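Local coordinates for protein taurine:2-oxoglutarate aminotransferase (Bifidobacterium kashiwanohense PV20-2, PDB 6JIX) that probably transfers the amino group of taurine to 2-oxoglutarate, as a class-III aminotransferase that depends on pyridoxal 5'-phosphate, at residues 39-50 with 421-432; 151-159 with 166-174. One frame throughout, in Å; residues are numbered along the deposited sequence.

Contact 1: residues 39-50 with 421-432; sequences IYFWDYDGKRYT and PLIITAEQLEEE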
loop_
_atom_site.group_PDB
_atom_site.type_symbol
_atom_site.label_atom_id
_atom_site.label_comp_id
_atom_site.label_asym_id
_atom_site.label_seq_id
_atom_site.Cartn_x
_atom_site.Cartn_y
_atom_site.Cartn_z
ATOM N N ILE A 39 -7.768 -21.437 13.813
ATOM C CA ILE A 39 -8.379 -21.531 12.498
ATOM C C ILE A 39 -9.841 -21.069 12.513
ATOM O O ILE A 39 -10.599 -21.423 11.609
ATOM C CB ILE A 39 -8.259 -22.948 11.921
ATOM C CG1 ILE A 39 -9.248 -23.873 12.634
ATOM C CG2 ILE A 39 -6.811 -23.449 12.018
ATOM C CD1 ILE A 39 -9.570 -25.129 11.888
ATOM N N TYR A 40 -10.263 -20.315 13.535
ATOM C CA TYR A 40 -11.661 -19.930 13.698
ATOM C C TYR A 40 -11.797 -18.428 13.897
ATOM O O TYR A 40 -10.839 -17.725 14.244
ATOM C CB TYR A 40 -12.325 -20.642 14.893
ATOM C CG TYR A 40 -12.074 -22.121 14.910
ATOM C CD1 TYR A 40 -12.793 -22.979 14.081
ATOM C CD2 TYR A 40 -11.098 -22.661 15.728
ATOM C CE1 TYR A 40 -12.551 -24.337 14.078
ATOM C CE2 TYR A 40 -10.846 -24.013 15.734
ATOM C CZ TYR A 40 -11.578 -24.852 14.910
ATOM O OH TYR A 40 -11.308 -26.204 14.918
ATOM N N PHE A 41 -13.016 -17.943 13.672
ATOM C CA PHE A 41 -13.425 -16.620 14.124
ATOM C C PHE A 41 -14.911 -16.687 14.457
ATOM O O PHE A 41 -15.598 -17.659 14.108
ATOM C CB PHE A 41 -13.096 -15.516 13.105
ATOM C CG PHE A 41 -13.680 -15.724 11.743
ATOM C CD1 PHE A 41 -14.979 -15.333 11.460
ATOM C CD2 PHE A 41 -12.913 -16.268 10.720
ATOM C CE1 PHE A 41 -15.509 -15.496 10.184
ATOM C CE2 PHE A 41 -13.438 -16.437 9.451
ATOM C CZ PHE A 41 -14.742 -16.050 9.185
ATOM N N TRP A 42 -15.386 -15.683 15.214
ATOM C CA TRP A 42 -16.721 -15.712 15.799
ATOM C C TRP A 42 -17.458 -14.414 15.527
ATOM O O TRP A 42 -16.887 -13.327 15.670
ATOM C CB TRP A 42 -16.645 -15.942 17.319
ATOM C CG TRP A 42 -16.159 -17.320 17.701
ATOM C CD1 TRP A 42 -16.928 -18.407 18.028
ATOM C CD2 TRP A 42 -14.798 -17.755 17.784
ATOM N NE1 TRP A 42 -16.127 -19.484 18.300
ATOM C CE2 TRP A 42 -14.816 -19.113 18.161
ATOM C CE3 TRP A 42 -13.564 -17.125 17.581
ATOM C CZ2 TRP A 42 -13.644 -19.853 18.339
ATOM C CZ3 TRP A 42 -12.403 -17.867 17.759
ATOM C CH2 TRP A 42 -12.453 -19.214 18.129
ATOM N N ASP A 43 -18.747 -14.525 15.201
ATOM C CA ASP A 43 -19.587 -13.336 15.138
ATOM C C ASP A 43 -20.064 -12.998 16.553
ATOM O O ASP A 43 -19.773 -13.711 17.514
ATOM C CB ASP A 43 -20.754 -13.538 14.160
ATOM C CG ASP A 43 -21.667 -14.713 14.539
ATOM O OD1 ASP A 43 -21.893 -14.919 15.760
ATOM O OD2 ASP A 43 -22.165 -15.425 13.619
ATOM N N TYR A 44 -20.821 -11.912 16.697
ATOM C CA TYR A 44 -21.144 -11.457 18.039
ATOM C C TYR A 44 -22.205 -12.313 18.724
ATOM O O TYR A 44 -22.411 -12.158 19.935
ATOM C CB TYR A 44 -21.569 -9.992 18.013
ATOM C CG TYR A 44 -20.403 -9.012 17.996
ATOM C CD1 TYR A 44 -19.760 -8.683 16.803
ATOM C CD2 TYR A 44 -19.954 -8.405 19.163
ATOM C CE1 TYR A 44 -18.706 -7.766 16.780
ATOM C CE2 TYR A 44 -18.897 -7.499 19.149
ATOM C CZ TYR A 44 -18.279 -7.178 17.954
ATOM O OH TYR A 44 -17.230 -6.285 17.923
ATOM N N ASP A 45 -22.890 -13.194 17.989
ATOM C CA ASP A 45 -23.787 -14.187 18.582
ATOM C C ASP A 45 -23.068 -15.453 19.052
ATOM O O ASP A 45 -23.715 -16.344 19.615
ATOM C CB ASP A 45 -24.901 -14.572 17.592
ATOM C CG ASP A 45 -25.631 -13.360 17.026
ATOM O OD1 ASP A 45 -25.952 -12.442 17.809
ATOM O OD2 ASP A 45 -25.879 -13.321 15.798
ATOM N N GLY A 46 -21.769 -15.586 18.806
ATOM C CA GLY A 46 -21.057 -16.749 19.266
ATOM C C GLY A 46 -20.941 -17.880 18.263
ATOM O O GLY A 46 -20.307 -18.899 18.585
ATOM N N LYS A 47 -21.567 -17.774 17.083
ATOM C CA LYS A 47 -21.393 -18.819 16.080
ATOM C C LYS A 47 -19.955 -18.832 15.578
ATOM O O LYS A 47 -19.348 -17.783 15.352
ATOM C CB LYS A 47 -22.353 -18.657 14.900
ATOM C CG LYS A 47 -22.488 -19.974 14.119
ATOM C CD LYS A 47 -22.767 -19.791 12.641
ATOM C CE LYS A 47 -22.962 -21.149 11.967
ATOM N NZ LYS A 47 -24.221 -21.194 11.169
ATOM N N ARG A 48 -19.420 -20.026 15.375
ATOM C CA ARG A 48 -18.022 -20.207 15.023
ATOM C C ARG A 48 -17.890 -20.548 13.543
ATOM O O ARG A 48 -18.590 -21.433 13.036
ATOM C CB ARG A 48 -17.410 -21.317 15.883
ATOM C CG ARG A 48 -16.021 -21.764 15.471
ATOM C CD ARG A 48 -15.641 -23.028 16.191
ATOM N NE ARG A 48 -16.113 -24.204 15.466
ATOM C CZ ARG A 48 -15.540 -25.398 15.539
ATOM N NH1 ARG A 48 -14.479 -25.571 16.312
ATOM N NH2 ARG A 48 -16.029 -26.414 14.846
ATOM N N TYR A 49 -16.978 -19.860 12.862
ATOM C CA TYR A 49 -16.668 -20.140 11.467
ATOM C C TYR A 49 -15.266 -20.726 11.400
ATOM O O TYR A 49 -14.331 -20.174 11.986
ATOM C CB TYR A 49 -16.791 -18.862 10.610
ATOM C CG TYR A 49 -18.179 -18.273 10.723
ATOM C CD1 TYR A 49 -19.212 -18.681 9.870
ATOM C CD2 TYR A 49 -18.485 -17.369 11.739
ATOM C CE1 TYR A 49 -20.508 -18.176 10.011
ATOM C CE2 TYR A 49 -19.775 -16.854 11.890
ATOM C CZ TYR A 49 -20.784 -17.261 11.026
ATOM O OH TYR A 49 -22.051 -16.734 11.194
ATOM N N THR A 50 -15.113 -21.825 10.672
ATOM C CA THR A 50 -13.804 -22.418 10.454
ATOM C C THR A 50 -13.232 -21.770 9.204
ATOM O O THR A 50 -13.830 -21.855 8.120
ATOM C CB THR A 50 -13.896 -23.942 10.293
ATOM O OG1 THR A 50 -14.853 -24.477 11.221
ATOM C CG2 THR A 50 -12.549 -24.607 10.549
ATOM N N PRO A 421 -5.784 -22.711 7.004
ATOM C CA PRO A 421 -4.512 -22.308 7.613
ATOM C C PRO A 421 -3.529 -23.467 7.676
ATOM O O PRO A 421 -3.908 -24.618 7.904
ATOM C CB PRO A 421 -4.922 -21.831 9.011
ATOM C CG PRO A 421 -6.368 -21.485 8.873
ATOM C CD PRO A 421 -6.928 -22.451 7.887
ATOM N N LEU A 422 -2.249 -23.139 7.461
ATOM C CA LEU A 422 -1.175 -24.117 7.427
ATOM C C LEU A 422 -1.022 -24.858 8.742
ATOM O O LEU A 422 -0.315 -25.871 8.774
ATOM C CB LEU A 422 0.149 -23.427 7.077
ATOM C CG LEU A 422 0.153 -22.630 5.760
ATOM C CD1 LEU A 422 1.560 -22.358 5.250
ATOM C CD2 LEU A 422 -0.667 -23.358 4.699
ATOM N N ILE A 423 -1.656 -24.389 9.823
ATOM C CA ILE A 423 -1.571 -25.076 11.108
ATOM C C ILE A 423 -2.734 -26.028 11.337
ATOM O O ILE A 423 -2.792 -26.665 12.398
ATOM C CB ILE A 423 -1.499 -24.089 12.299
ATOM C CG1 ILE A 423 -2.775 -23.250 12.392
ATOM C CG2 ILE A 423 -0.253 -23.216 12.218
ATOM C CD1 ILE A 423 -2.757 -22.278 13.536
ATOM N N ILE A 424 -3.686 -26.111 10.403
ATOM C CA ILE A 424 -4.799 -27.036 10.570
ATOM C C ILE A 424 -4.273 -28.464 10.776
ATOM O O ILE A 424 -3.257 -28.875 10.199
ATOM C CB ILE A 424 -5.757 -26.953 9.370
ATOM C CG1 ILE A 424 -7.172 -27.367 9.799
ATOM C CG2 ILE A 424 -5.237 -27.789 8.213
ATOM C CD1 ILE A 424 -8.205 -27.216 8.709
ATOM N N THR A 425 -4.976 -29.229 11.600
ATOM C CA THR A 425 -4.558 -30.582 11.927
ATOM C C THR A 425 -5.405 -31.562 11.141
ATOM O O THR A 425 -6.464 -31.205 10.612
ATOM C CB THR A 425 -4.706 -30.845 13.425
ATOM O OG1 THR A 425 -6.097 -30.784 13.773
ATOM C CG2 THR A 425 -3.921 -29.797 14.213
ATOM N N ALA A 426 -4.924 -32.806 11.065
ATOM C CA ALA A 426 -5.710 -33.856 10.424
ATOM C C ALA A 426 -7.118 -33.927 11.013
ATOM O O ALA A 426 -8.108 -33.978 10.273
ATOM C CB ALA A 426 -4.999 -35.207 10.545
ATOM N N GLU A 427 -7.234 -33.909 12.350
ATOM C CA GLU A 427 -8.560 -34.030 12.950
ATOM C C GLU A 427 -9.463 -32.886 12.510
ATOM O O GLU A 427 -10.636 -33.084 12.177
ATOM C CB GLU A 427 -8.467 -34.080 14.480
ATOM C CG GLU A 427 -9.785 -34.562 15.138
ATOM C CD GLU A 427 -10.260 -33.698 16.331
ATOM O OE1 GLU A 427 -11.495 -33.517 16.414
ATOM O OE2 GLU A 427 -9.456 -33.243 17.209
ATOM N N GLN A 428 -8.919 -31.685 12.446
ATOM C CA GLN A 428 -9.730 -30.556 12.028
ATOM C C GLN A 428 -10.197 -30.723 10.586
ATOM O O GLN A 428 -11.375 -30.510 10.271
ATOM C CB GLN A 428 -8.925 -29.275 12.213
ATOM C CG GLN A 428 -8.965 -28.738 13.631
ATOM C CD GLN A 428 -7.940 -27.639 13.863
ATOM O OE1 GLN A 428 -6.776 -27.765 13.457
ATOM N NE2 GLN A 428 -8.367 -26.550 14.512
ATOM N N LEU A 429 -9.284 -31.085 9.687
ATOM C CA LEU A 429 -9.689 -31.398 8.319
ATOM C C LEU A 429 -10.826 -32.414 8.323
ATOM O O LEU A 429 -11.859 -32.222 7.665
ATOM C CB LEU A 429 -8.488 -31.920 7.524
ATOM C CG LEU A 429 -7.470 -30.849 7.106
ATOM C CD1 LEU A 429 -6.264 -31.479 6.439
ATOM C CD2 LEU A 429 -8.117 -29.824 6.199
ATOM N N GLU A 430 -10.664 -33.496 9.092
ATOM C CA GLU A 430 -11.679 -34.546 9.136
ATOM C C GLU A 430 -13.013 -34.054 9.676
ATOM O O GLU A 430 -14.021 -34.748 9.517
ATOM C CB GLU A 430 -11.182 -35.739 9.955
ATOM C CG GLU A 430 -10.522 -36.813 9.083
ATOM C CD GLU A 430 -9.170 -37.256 9.619
ATOM O OE1 GLU A 430 -9.028 -37.363 10.867
ATOM O OE2 GLU A 430 -8.253 -37.489 8.788
ATOM N N GLU A 431 -13.043 -32.895 10.330
ATOM C CA GLU A 431 -14.288 -32.329 10.829
ATOM C C GLU A 431 -14.928 -31.362 9.855
ATOM O O GLU A 431 -16.151 -31.193 9.884
ATOM C CB GLU A 431 -14.074 -31.562 12.145
ATOM C CG GLU A 431 -13.120 -32.185 13.159
ATOM C CD GLU A 431 -13.078 -31.386 14.456
ATOM O OE1 GLU A 431 -12.981 -30.136 14.356
ATOM O OE2 GLU A 431 -13.156 -32.005 15.555
ATOM N N GLU A 432 -14.127 -30.686 9.031
ATOM C CA GLU A 432 -14.637 -29.631 8.159
ATOM C C GLU A 432 -15.011 -30.130 6.779
ATOM O O GLU A 432 -16.045 -29.717 6.241
ATOM C CB GLU A 432 -13.605 -28.509 8.012
ATOM C CG GLU A 432 -13.339 -27.741 9.293
ATOM C CD GLU A 432 -14.605 -27.210 9.948
ATOM O OE1 GLU A 432 -15.597 -26.861 9.240
ATOM O OE2 GLU A 432 -14.589 -27.157 11.198
HETATM O O HOH W 1 -7.385 -23.932 15.398
HETATM O O HOH W 2 -15.417 -29.023 14.685
#
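Tyr40 and Gln428 meet through their polar ends: the amide NE2 gives a nearly straight bond to the phenol OH, 3.0 Å with an N-H...O angle of 164°, the oxygen lying close to the amide plane. Ring and amide planes are steeply inclined to each other. Beside them the buried Ile39 has more of its surface covered by the partner than any other residue. Its CD1 reaches Ile424 CG1 at 3.9 Å and also lies against the Gln428 amide, while its other branch, CG2, sits 3.7 Å from Pro421 CG and more loosely against Ile423. With CG1 held between the backbone N and the carbonyl carbon (chi1 75°), Ile39 sends its two branches to different parts of the partner, and CG1 also covers one face of the Tyr40 ring. Further along, Thr50 OG1 donates to Glu432 OE2 at 2.7 Å, meeting the carboxylate from 63° above its plane. The Glu432 chain folds at chi2 to bring that group back to the threonine. Arg48 adds a long salt bridge to the same OE2, by charge alone, and one water joins Arg48 NH2 to Glu431 OE1. Another water links Ile39 N to Gln428 NE2, so this amide nitrogen serves two acceptors. Behind it, the side-chain carbonyl of Gln428 is fixed by the capping box that starts the helix: OE1 accepts from Thr425 N (3.0 Å) and from Thr425 OG1, which in turn accepts from Gln428 N. The contact thus sets the hairpin of strands 40-43 and 48-51 against the type I turn at Pro421-Ile424 and the first two turns of helix 426-447. Leu429 and Ala426 of that helix pack on helix 336-357, and Thr50 pairs through its backbone with strand 407-408.

Contact 2: residues 151-159 with 166-174; sequences SNASGDWRR and GSAPGFVHF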
loop_
_atom_site.group_PDB
_atom_site.type_symbol
_atom_site.label_atom_id
_atom_site.label_comp_id
_atom_site.label_asym_id
_atom_site.label_seq_id
_atom_site.Cartn_x
_atom_site.Cartn_y
_atom_site.Cartn_z
ATOM N N SER A 151 -3.064 -3.195 -11.643
ATOM C CA SER A 151 -4.329 -3.577 -12.259
ATOM C C SER A 151 -4.206 -3.649 -13.774
ATOM O O SER A 151 -4.815 -4.522 -14.402
ATOM C CB SER A 151 -5.439 -2.603 -11.856
ATOM O OG SER A 151 -6.713 -3.133 -12.186
ATOM N N ASN A 152 -3.419 -2.752 -14.382
ATOM C CA ASN A 152 -3.133 -2.897 -15.805
ATOM C C ASN A 152 -2.384 -4.199 -16.068
ATOM O O ASN A 152 -2.604 -4.856 -17.095
ATOM C CB ASN A 152 -2.340 -1.696 -16.323
ATOM C CG ASN A 152 -3.232 -0.596 -16.849
ATOM O OD1 ASN A 152 -3.690 -0.625 -18.002
ATOM N ND2 ASN A 152 -3.491 0.384 -16.007
ATOM N N ALA A 153 -1.510 -4.602 -15.142
ATOM C CA ALA A 153 -0.820 -5.875 -15.304
ATOM C C ALA A 153 -1.737 -7.066 -15.041
ATOM O O ALA A 153 -1.477 -8.159 -15.562
ATOM C CB ALA A 153 0.398 -5.936 -14.381
ATOM N N SER A 154 -2.810 -6.876 -14.276
ATOM C CA SER A 154 -3.716 -7.971 -13.947
ATOM C C SER A 154 -4.583 -8.353 -15.139
ATOM O O SER A 154 -4.994 -7.497 -15.934
ATOM C CB SER A 154 -4.594 -7.588 -12.764
ATOM O OG SER A 154 -3.774 -7.414 -11.634
ATOM N N GLY A 155 -4.860 -9.652 -15.256
ATOM C CA GLY A 155 -5.670 -10.177 -16.344
ATOM C C GLY A 155 -7.174 -10.130 -16.143
ATOM O O GLY A 155 -7.917 -9.848 -17.098
ATOM N N ASP A 156 -7.652 -10.403 -14.926
ATOM C CA ASP A 156 -9.090 -10.584 -14.776
ATOM C C ASP A 156 -9.812 -9.233 -14.859
ATOM O O ASP A 156 -9.206 -8.154 -14.831
ATOM C CB ASP A 156 -9.428 -11.372 -13.494
ATOM C CG ASP A 156 -9.170 -10.593 -12.184
ATOM O OD1 ASP A 156 -8.845 -11.260 -11.165
ATOM O OD2 ASP A 156 -9.313 -9.341 -12.158
ATOM N N TRP A 157 -11.138 -9.316 -14.978
ATOM C CA TRP A 157 -11.962 -8.185 -15.382
ATOM C C TRP A 157 -11.940 -7.025 -14.395
ATOM O O TRP A 157 -12.448 -5.952 -14.730
ATOM C CB TRP A 157 -13.402 -8.664 -15.605
ATOM C CG TRP A 157 -13.997 -9.486 -14.464
ATOM C CD1 TRP A 157 -14.126 -10.846 -14.414
ATOM C CD2 TRP A 157 -14.568 -8.986 -13.242
ATOM N NE1 TRP A 157 -14.719 -11.223 -13.233
ATOM C CE2 TRP A 157 -15.006 -10.103 -12.499
ATOM C CE3 TRP A 157 -14.751 -7.708 -12.708
ATOM C CZ2 TRP A 157 -15.611 -9.979 -11.250
ATOM C CZ3 TRP A 157 -15.346 -7.587 -11.454
ATOM C CH2 TRP A 157 -15.767 -8.716 -10.743
ATOM N N ARG A 158 -11.372 -7.198 -13.201
ATOM C CA ARG A 158 -11.240 -6.064 -12.291
ATOM C C ARG A 158 -10.336 -4.972 -12.853
ATOM O O ARG A 158 -10.325 -3.856 -12.315
ATOM C CB ARG A 158 -10.732 -6.551 -10.936
ATOM C CG ARG A 158 -11.767 -7.390 -10.172
ATOM C CD ARG A 158 -11.238 -7.802 -8.829
ATOM N NE ARG A 158 -10.387 -8.977 -8.944
ATOM C CZ ARG A 158 -9.873 -9.624 -7.905
ATOM N NH1 ARG A 158 -10.117 -9.193 -6.676
ATOM N NH2 ARG A 158 -9.120 -10.699 -8.098
ATOM N N ARG A 159 -9.565 -5.284 -13.900
ATOM C CA ARG A 159 -8.766 -4.302 -14.625
ATOM C C ARG A 159 -9.616 -3.321 -15.450
ATOM O O ARG A 159 -9.165 -2.197 -15.701
ATOM C CB ARG A 159 -7.779 -5.046 -15.538
ATOM C CG ARG A 159 -7.466 -4.341 -16.852
ATOM C CD ARG A 159 -6.238 -4.936 -17.496
ATOM N NE ARG A 159 -6.489 -6.318 -17.869
ATOM C CZ ARG A 159 -7.063 -6.690 -19.008
ATOM N NH1 ARG A 159 -7.436 -5.775 -19.892
ATOM N NH2 ARG A 159 -7.265 -7.979 -19.269
ATOM N N GLY A 166 -8.163 4.982 -20.257
ATOM C CA GLY A 166 -7.121 4.376 -21.085
ATOM C C GLY A 166 -6.242 3.322 -20.413
ATOM O O GLY A 166 -6.050 3.347 -19.190
ATOM N N SER A 167 -5.716 2.371 -21.194
ATOM C CA SER A 167 -4.764 1.402 -20.666
ATOM C C SER A 167 -3.403 2.059 -20.526
ATOM O O SER A 167 -2.978 2.814 -21.402
ATOM C CB SER A 167 -4.624 0.203 -21.601
ATOM O OG SER A 167 -5.858 -0.113 -22.211
ATOM N N ALA A 168 -2.698 1.747 -19.448
ATOM C CA ALA A 168 -1.356 2.286 -19.317
ATOM C C ALA A 168 -0.447 1.591 -20.332
ATOM O O ALA A 168 -0.553 0.375 -20.529
ATOM C CB ALA A 168 -0.836 2.107 -17.890
ATOM N N PRO A 169 0.457 2.322 -20.986
ATOM C CA PRO A 169 1.231 1.719 -22.077
ATOM C C PRO A 169 2.222 0.676 -21.576
ATOM O O PRO A 169 2.714 0.724 -20.444
ATOM C CB PRO A 169 1.958 2.916 -22.711
ATOM C CG PRO A 169 1.344 4.138 -22.102
ATOM C CD PRO A 169 0.839 3.721 -20.754
ATOM N N GLY A 170 2.532 -0.266 -22.455
ATOM C CA GLY A 170 3.564 -1.233 -22.166
ATOM C C GLY A 170 3.097 -2.452 -21.420
ATOM O O GLY A 170 3.932 -3.171 -20.861
ATOM N N PHE A 171 1.795 -2.706 -21.383
ATOM C CA PHE A 171 1.241 -3.861 -20.689
ATOM C C PHE A 171 0.589 -4.781 -21.719
ATOM O O PHE A 171 -0.544 -4.534 -22.146
ATOM C CB PHE A 171 0.250 -3.423 -19.622
ATOM C CG PHE A 171 0.899 -2.832 -18.419
ATOM C CD1 PHE A 171 1.393 -3.653 -17.410
ATOM C CD2 PHE A 171 1.034 -1.442 -18.297
ATOM C CE1 PHE A 171 2.006 -3.100 -16.297
ATOM C CE2 PHE A 171 1.651 -0.876 -17.187
ATOM C CZ PHE A 171 2.134 -1.696 -16.183
ATOM N N VAL A 172 1.302 -5.850 -22.084
ATOM C CA VAL A 172 0.844 -6.839 -23.051
ATOM C C VAL A 172 0.408 -8.098 -22.312
ATOM O O VAL A 172 1.155 -8.635 -21.481
ATOM C CB VAL A 172 1.947 -7.174 -24.068
ATOM C CG1 VAL A 172 1.371 -8.012 -25.208
ATOM C CG2 VAL A 172 2.571 -5.922 -24.601
ATOM N N HIS A 173 -0.780 -8.597 -22.642
ATOM C CA HIS A 173 -1.350 -9.758 -21.979
ATOM C C HIS A 173 -1.301 -10.971 -22.891
ATOM O O HIS A 173 -1.605 -10.873 -24.084
ATOM C CB HIS A 173 -2.783 -9.464 -21.542
ATOM C CG HIS A 173 -2.864 -8.405 -20.494
ATOM N ND1 HIS A 173 -3.150 -7.087 -20.785
ATOM C CD2 HIS A 173 -2.642 -8.455 -19.158
ATOM C CE1 HIS A 173 -3.127 -6.376 -19.670
ATOM N NE2 HIS A 173 -2.821 -7.182 -18.669
ATOM N N PHE A 174 -0.900 -12.108 -22.330
ATOM C CA PHE A 174 -0.928 -13.374 -23.046
ATOM C C PHE A 174 -1.804 -14.373 -22.313
ATOM O O PHE A 174 -1.911 -14.351 -21.085
ATOM C CB PHE A 174 0.480 -13.976 -23.262
ATOM C CG PHE A 174 1.202 -14.377 -22.003
ATOM C CD1 PHE A 174 1.666 -13.416 -21.102
ATOM C CD2 PHE A 174 1.479 -15.715 -21.750
ATOM C CE1 PHE A 174 2.365 -13.795 -19.958
ATOM C CE2 PHE A 174 2.156 -16.103 -20.612
ATOM C CZ PHE A 174 2.612 -15.148 -19.717
#
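Asn152, near the end of helix 148-153, meets the loop 166-170 and strand 171-174, the outermost strand on one side of the large seven-stranded sheet of the fold type I aminotransferase domain. Its CB lies over one face of the Phe171 ring, a CH-pi contact 4.0 Å from the centroid and 15° off the normal. Beyond CB the amide turns to Ala168: OD1 accepts from Ala168 N at 2.9 Å, with the donor well above the carbonyl plane, and also lies near Ser167 CA. ND2 rests 3.7 Å from Ala168 CB and donates to Ile148 O of its own helix. Ala153 continues the apolar side, its CB 3.8 Å from Phe171 CE1. Phe171 also packs on Ile124 and Arg128 of helix 116-131 and on Ile148 of the second subunit, which places this ring close to the dimer interface.

Two residues along the strand, His173 brings the edge of its ring to the end of the helix, where NE2 makes a weak, bent bond to Asn152 O (2.8 Å, 122°). One face of the imidazole carries the guanidinium of Arg159, stacked with centres 4.3 Å apart and planes inclined by 22°. The arginine chain bends at chi3 into this position and is held there by the turn after the helix and by a salt bridge to Glu163. Its NE lies nearly in line with the Ser154 C=O bond, 2.7 Å from Ser154 O, and NH2 donates to Gly155 O.

In the fold
Contact 2 is the more buried, six of its nine touching residues being so, whereas contact 1 is partly buried and has the exposed Arg48 and Glu431 on its outer side. They share no helix or strand: 39-50 with 421-432 joins a hairpin of the small four-stranded sheet to the C-terminal helix, 151-159 with 166-174 a helix end to the edge of the large sheet. Their centres are 37 Å apart, on opposite sides of the chain's centre. Contact 1 combines an apolar patch with carboxylate, amide and water-mediated bonds; contact 2 relies on a guanidinium-imidazole stack, a CH-pi contact and bonds to backbone groups. Both border the second subunit, contact 1 through Phe41 and Tyr44, contact 2 through Phe171 itself.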